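PDB 1UJN: dehydroquinate synthase from Thermus thermophilus, which probably converts 3-deoxy-D-arabino-heptulosonate 7-phosphate to 3-dehydroquinate with loss of phosphate, the second step of the chorismate pathway, using NAD(+) and a cobalt or zinc ion. Local coordinates for residues Leu171-Ala174 with Phe175-Gly178; Asp191-Pro194 with Gln195-Arg198. One frame throughout, in Å; residues are numbered along the deposited sequence.

How the contacts relate
Both contacts are local and lie in the C-terminal part of the synthase, one after the other along the chain. Contact 1 is two adjoining parts of helix 164-181, buried, with its centre about 10 Å from the centre of the chain. Contact 2 is a surface turn in the connection between that helix and helix 199-216. In contact 1 backbone bonds run along the helix, and E173 of its buried ion pair belongs to the predicted zinc site. In contact 2 side-chain oxygens take over much of the backbone bonding, a water takes part, and the ion pair closes a loop. The two meet by plain packing, L171 CD1 lying 3.7 Å from L192 CB.

Contact 1 of 2, residues Leu171-Ala174 with Phe175-Gly178; sequences LVEA and FKHG
Helix 164-181 carries E173, one of the predicted zinc ligands, and K176 about one turn later. Their side chains run side by side and point the same way. K176 is bent at chi3 (67°), which turns its ammonium back to the carboxylate. K176 NZ and E173 OE2 form a salt bridge of 3.1 Å. NZ comes from above the carboxylate plane, 60° out of it. K176 is buried, and its NZ is held by L227 O as well as by E173. E173, H231 and H247 direct their donor atoms at one vacant point, consistent with an empty metal site. Replacing E173 by alanine is likely to leave K176 NZ without its carboxylate mate and the metal site without one of its three predicted ligands. The i to i+4 backbone bonds of the alpha-helix run through both segments. F175 N bonds to L171 O at 3.0 Å, K176 N to V172 O at 2.9 Å, and G178 N to A174 O at 3.0 Å. E173 O takes H177 N at 3.1 Å. It also lies over one face of the H177 ring, offset toward the rim, with H177 CD2 3.4 Å from E173 O. H177 CG lies beside its own backbone N (chi1 -66°), which brings one face of the ring under E173 O. A bond from H177 ND1 to A206 O, on helix 199-216, limits the rotation of the ring.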
ATOM      1  N   LEU A 171     -22.769 -18.763   2.590  1.00 29.90           N
ATOM      2  CA  LEU A 171     -24.189 -18.460   2.630  1.00 29.26           C
ATOM      3  C   LEU A 171     -24.554 -17.757   3.935  1.00 30.71           C
ATOM      4  O   LEU A 171     -25.556 -17.055   4.000  1.00 27.74           O
ATOM      5  CB  LEU A 171     -25.017 -19.736   2.455  1.00 29.63           C
ATOM      6  CG  LEU A 171     -24.732 -20.494   1.151  1.00 32.17           C
ATOM      7  CD1 LEU A 171     -25.840 -21.503   0.894  1.00 31.17           C
ATOM      8  CD2 LEU A 171     -24.637 -19.520  -0.007  1.00 31.50           C
ATOM      9  N   VAL A 172     -23.737 -17.945   4.970  1.00 29.94           N
ATOM     10  CA  VAL A 172     -23.986 -17.298   6.256  1.00 29.31           C
ATOM     11  C   VAL A 172     -23.809 -15.791   6.098  1.00 29.39           C
ATOM     12  O   VAL A 172     -24.597 -15.003   6.622  1.00 29.90           O
ATOM     13  CB  VAL A 172     -23.011 -17.802   7.349  1.00 28.72           C
ATOM     14  CG1 VAL A 172     -23.135 -16.936   8.607  1.00 27.08           C
ATOM     15  CG2 VAL A 172     -23.317 -19.253   7.681  1.00 29.53           C
ATOM     16  N   GLU A 173     -22.770 -15.400   5.367  1.00 28.37           N
ATOM     17  CA  GLU A 173     -22.483 -13.995   5.130  1.00 29.29           C
ATOM     18  C   GLU A 173     -23.623 -13.350   4.340  1.00 28.53           C
ATOM     19  O   GLU A 173     -23.969 -12.189   4.568  1.00 28.79           O
ATOM     20  CB  GLU A 173     -21.173 -13.856   4.353  1.00 32.54           C
ATOM     21  CG  GLU A 173     -20.276 -12.723   4.833  1.00 38.17           C
ATOM     22  CD  GLU A 173     -19.698 -12.977   6.218  1.00 39.44           C
ATOM     23  OE1 GLU A 173     -18.563 -13.492   6.310  1.00 42.36           O
ATOM     24  OE2 GLU A 173     -20.378 -12.668   7.216  1.00 41.18           O
ATOM     25  N   ALA A 174     -24.199 -14.105   3.406  1.00 26.59           N
ATOM     26  CA  ALA A 174     -25.308 -13.607   2.597  1.00 24.75           C
ATOM     27  C   ALA A 174     -26.509 -13.394   3.522  1.00 25.23           C
ATOM     28  O   ALA A 174     -27.228 -12.395   3.423  1.00 24.64           O
ATOM     29  CB  ALA A 174     -25.652 -14.617   1.505  1.00 25.22           C
ATOM     30  N   PHE A 175     -26.710 -14.352   4.418  1.00 24.60           N
ATOM     31  CA  PHE A 175     -27.793 -14.315   5.393  1.00 25.64           C
ATOM     32  C   PHE A 175     -27.647 -13.037   6.211  1.00 25.29           C
ATOM     33  O   PHE A 175     -28.625 -12.345   6.495  1.00 26.21           O
ATOM     34  CB  PHE A 175     -27.688 -15.535   6.311  1.00 26.14           C
ATOM     35  CG  PHE A 175     -28.796 -15.641   7.318  1.00 28.45           C
ATOM     36  CD1 PHE A 175     -29.903 -16.448   7.071  1.00 28.35           C
ATOM     37  CD2 PHE A 175     -28.730 -14.940   8.517  1.00 29.11           C
ATOM     38  CE1 PHE A 175     -30.933 -16.560   8.007  1.00 29.52           C
ATOM     39  CE2 PHE A 175     -29.755 -15.043   9.462  1.00 28.68           C
ATOM     40  CZ  PHE A 175     -30.857 -15.856   9.204  1.00 29.09           C
ATOM     41  N   LYS A 176     -26.411 -12.739   6.596  1.00 25.39           N
ATOM     42  CA  LYS A 176     -26.109 -11.543   7.373  1.00 26.31           C
ATOM     43  C   LYS A 176     -26.548 -10.291   6.602  1.00 27.68           C
ATOM     44  O   LYS A 176     -27.151  -9.377   7.178  1.00 26.18           O
ATOM     45  CB  LYS A 176     -24.611 -11.482   7.660  1.00 25.76           C
ATOM     46  CG  LYS A 176     -24.188 -10.344   8.578  1.00 25.37           C
ATOM     47  CD  LYS A 176     -22.670 -10.214   8.613  1.00 28.07           C
ATOM     48  CE  LYS A 176     -22.132  -9.764   7.257  1.00 30.24           C
ATOM     49  NZ  LYS A 176     -20.661  -9.534   7.291  1.00 29.79           N
ATOM     50  N   HIS A 177     -26.243 -10.249   5.303  1.00 25.45           N
ATOM     51  CA  HIS A 177     -26.641  -9.109   4.473  1.00 26.89           C
ATOM     52  C   HIS A 177     -28.163  -8.996   4.469  1.00 26.79           C
ATOM     53  O   HIS A 177     -28.717  -7.894   4.398  1.00 27.12           O
ATOM     54  CB  HIS A 177     -26.164  -9.275   3.026  1.00 27.22           C
ATOM     55  CG  HIS A 177     -24.678  -9.261   2.864  1.00 31.26           C
ATOM     56  ND1 HIS A 177     -24.052  -9.621   1.690  1.00 30.21           N
ATOM     57  CD2 HIS A 177     -23.691  -8.940   3.734  1.00 29.06           C
ATOM     58  CE1 HIS A 177     -22.744  -9.518   1.843  1.00 32.25           C
ATOM     59  NE2 HIS A 177     -22.498  -9.108   3.073  1.00 30.72           N
ATOM     60  N   GLY A 178     -28.830 -10.146   4.531  1.00 27.06           N
ATOM     61  CA  GLY A 178     -30.283 -10.167   4.544  1.00 27.71           C
ATOM     62  C   GLY A 178     -30.821  -9.435   5.757  1.00 29.63           C
ATOM     63  O   GLY A 178     -31.757  -8.634   5.654  1.00 28.71           O
TER

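Contact 2 of 2, residues Asp191-Pro194 with Gln195-Arg198; sequences DLTP and QSPR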
ATOM      1  N   ASP A 191     -32.297 -24.671   1.150  1.00 36.17           N
ATOM      2  CA  ASP A 191     -32.317 -25.521  -0.042  1.00 34.40           C
ATOM      3  C   ASP A 191     -31.103 -25.373  -0.951  1.00 34.85           C
ATOM      4  O   ASP A 191     -30.849 -26.225  -1.806  1.00 33.74           O
ATOM      5  CB  ASP A 191     -33.563 -25.212  -0.870  1.00 35.55           C
ATOM      6  CG  ASP A 191     -33.595 -23.772  -1.347  1.00 32.72           C
ATOM      7  OD1 ASP A 191     -33.731 -22.873  -0.492  1.00 34.27           O
ATOM      8  OD2 ASP A 191     -33.474 -23.540  -2.571  1.00 33.82           O
ATOM      9  N   LEU A 192     -30.361 -24.288  -0.771  1.00 34.04           N
ATOM     10  CA  LEU A 192     -29.202 -24.004  -1.604  1.00 32.91           C
ATOM     11  C   LEU A 192     -28.070 -25.023  -1.574  1.00 33.39           C
ATOM     12  O   LEU A 192     -27.670 -25.502  -0.515  1.00 36.21           O
ATOM     13  CB  LEU A 192     -28.642 -22.621  -1.252  1.00 29.28           C
ATOM     14  CG  LEU A 192     -29.546 -21.415  -1.534  1.00 27.07           C
ATOM     15  CD1 LEU A 192     -28.872 -20.147  -1.016  1.00 25.59           C
ATOM     16  CD2 LEU A 192     -29.817 -21.305  -3.029  1.00 27.14           C
ATOM     17  N   THR A 193     -27.557 -25.339  -2.758  1.00 34.12           N
ATOM     18  CA  THR A 193     -26.440 -26.260  -2.921  1.00 36.82           C
ATOM     19  C   THR A 193     -25.683 -25.769  -4.150  1.00 37.37           C
ATOM     20  O   THR A 193     -26.202 -24.960  -4.921  1.00 38.38           O
ATOM     21  CB  THR A 193     -26.898 -27.719  -3.183  1.00 37.62           C
ATOM     22  OG1 THR A 193     -27.327 -27.852  -4.543  1.00 37.74           O
ATOM     23  CG2 THR A 193     -28.038 -28.103  -2.246  1.00 38.95           C
ATOM     24  N   PRO A 194     -24.444 -26.245  -4.349  1.00 38.35           N
ATOM     25  CA  PRO A 194     -23.663 -25.816  -5.511  1.00 39.51           C
ATOM     26  C   PRO A 194     -24.413 -26.005  -6.826  1.00 41.03           C
ATOM     27  O   PRO A 194     -24.119 -25.335  -7.815  1.00 41.25           O
ATOM     28  CB  PRO A 194     -22.416 -26.687  -5.423  1.00 39.07           C
ATOM     29  CG  PRO A 194     -22.233 -26.836  -3.940  1.00 38.96           C
ATOM     30  CD  PRO A 194     -23.642 -27.116  -3.471  1.00 38.73           C
ATOM     31  N   GLN A 195     -25.383 -26.918  -6.832  1.00 42.79           N
ATOM     32  CA  GLN A 195     -26.166 -27.194  -8.035  1.00 44.19           C
ATOM     33  C   GLN A 195     -27.484 -26.423  -8.136  1.00 43.90           C
ATOM     34  O   GLN A 195     -28.061 -26.327  -9.221  1.00 44.62           O
ATOM     35  CB  GLN A 195     -26.451 -28.698  -8.151  1.00 45.93           C
ATOM     36  CG  GLN A 195     -25.226 -29.544  -8.482  1.00 49.01           C
ATOM     37  CD  GLN A 195     -24.281 -29.705  -7.306  1.00 50.78           C
ATOM     38  OE1 GLN A 195     -24.665 -29.492  -6.152  1.00 51.86           O
ATOM     39  NE2 GLN A 195     -23.036 -30.070  -7.592  1.00 51.47           N
ATOM     40  N   SER A 196     -27.960 -25.878  -7.018  1.00 42.06           N
ATOM     41  CA  SER A 196     -29.217 -25.128  -7.012  1.00 39.80           C
ATOM     42  C   SER A 196     -29.306 -24.169  -8.191  1.00 39.26           C
ATOM     43  O   SER A 196     -28.494 -23.259  -8.325  1.00 39.53           O
ATOM     44  CB  SER A 196     -29.368 -24.342  -5.706  1.00 39.75           C
ATOM     45  OG  SER A 196     -29.544 -25.205  -4.596  1.00 40.76           O
ATOM     46  N   PRO A 197     -30.305 -24.361  -9.067  1.00 39.90           N
ATOM     47  CA  PRO A 197     -30.450 -23.475 -10.225  1.00 38.74           C
ATOM     48  C   PRO A 197     -30.722 -22.018  -9.851  1.00 36.52           C
ATOM     49  O   PRO A 197     -30.492 -21.116 -10.652  1.00 37.12           O
ATOM     50  CB  PRO A 197     -31.603 -24.110 -11.005  1.00 40.46           C
ATOM     51  CG  PRO A 197     -32.420 -24.756  -9.932  1.00 40.98           C
ATOM     52  CD  PRO A 197     -31.365 -25.385  -9.052  1.00 40.39           C
ATOM     53  N   ARG A 198     -31.202 -21.789  -8.632  1.00 34.26           N
ATOM     54  CA  ARG A 198     -31.494 -20.432  -8.186  1.00 31.21           C
ATOM     55  C   ARG A 198     -30.299 -19.799  -7.464  1.00 29.30           C
ATOM     56  O   ARG A 198     -30.376 -18.662  -6.998  1.00 29.22           O
ATOM     57  CB  ARG A 198     -32.719 -20.430  -7.264  1.00 30.41           C
ATOM     58  CG  ARG A 198     -32.454 -20.872  -5.832  1.00 29.88           C
ATOM     59  CD  ARG A 198     -33.760 -20.955  -5.052  1.00 30.32           C
ATOM     60  NE  ARG A 198     -33.561 -21.091  -3.612  1.00 29.80           N
ATOM     61  CZ  ARG A 198     -33.269 -20.083  -2.796  1.00 26.48           C
ATOM     62  NH1 ARG A 198     -33.137 -18.849  -3.272  1.00 29.04           N
ATOM     63  NH2 ARG A 198     -33.117 -20.307  -1.499  1.00 26.00           N
TER
HETATM   64  O   HOH W   1     -32.519 -25.036  -4.588  1.00 39.82           O
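R198 reaches back to D191 and grips its carboxylate side-on with two nitrogens. R198 NE meets OD2 of D191 at 2.7 Å, and R198 NH2 meets OD1 of D191 at 2.8 Å. Both oxygens use their syn lone pairs. The two flat groups are nearly coplanar, 19° apart, and the bonds are close to straight. NH2 also bonds to K188 O, which further fixes the guanidinium. L192 crosses the arginine at about a right angle and sets CD2 over the centre of one guanidinium face, with L192 CD2 3.7 Å from R198 CZ. The R198 chain is extended from CG to NE, and that length spans the gap to D191.

S196 turns its hydroxyl to the backbone of T193, where S196 OG accepts a bond from T193 N at 2.7 Å. A water joins the same OG to D191 OD2, linking the hydroxyl to the ion pair.

Q195 N bonds to T193 OG1 at 3.1 Å, and S196 N makes a weak bond to the same oxygen. The Q195 chain folds at chi2 (74°), which lays its amide against P194, with Q195 OE1 3.7 Å from P194 CB. The bond from S196 N to T193 O, 2.9 Å, closes a type I beta turn from T193 to S196. The Q195 N to T193 OG1 bond makes an ST turn at T193, in the loop leading into helix 199-216.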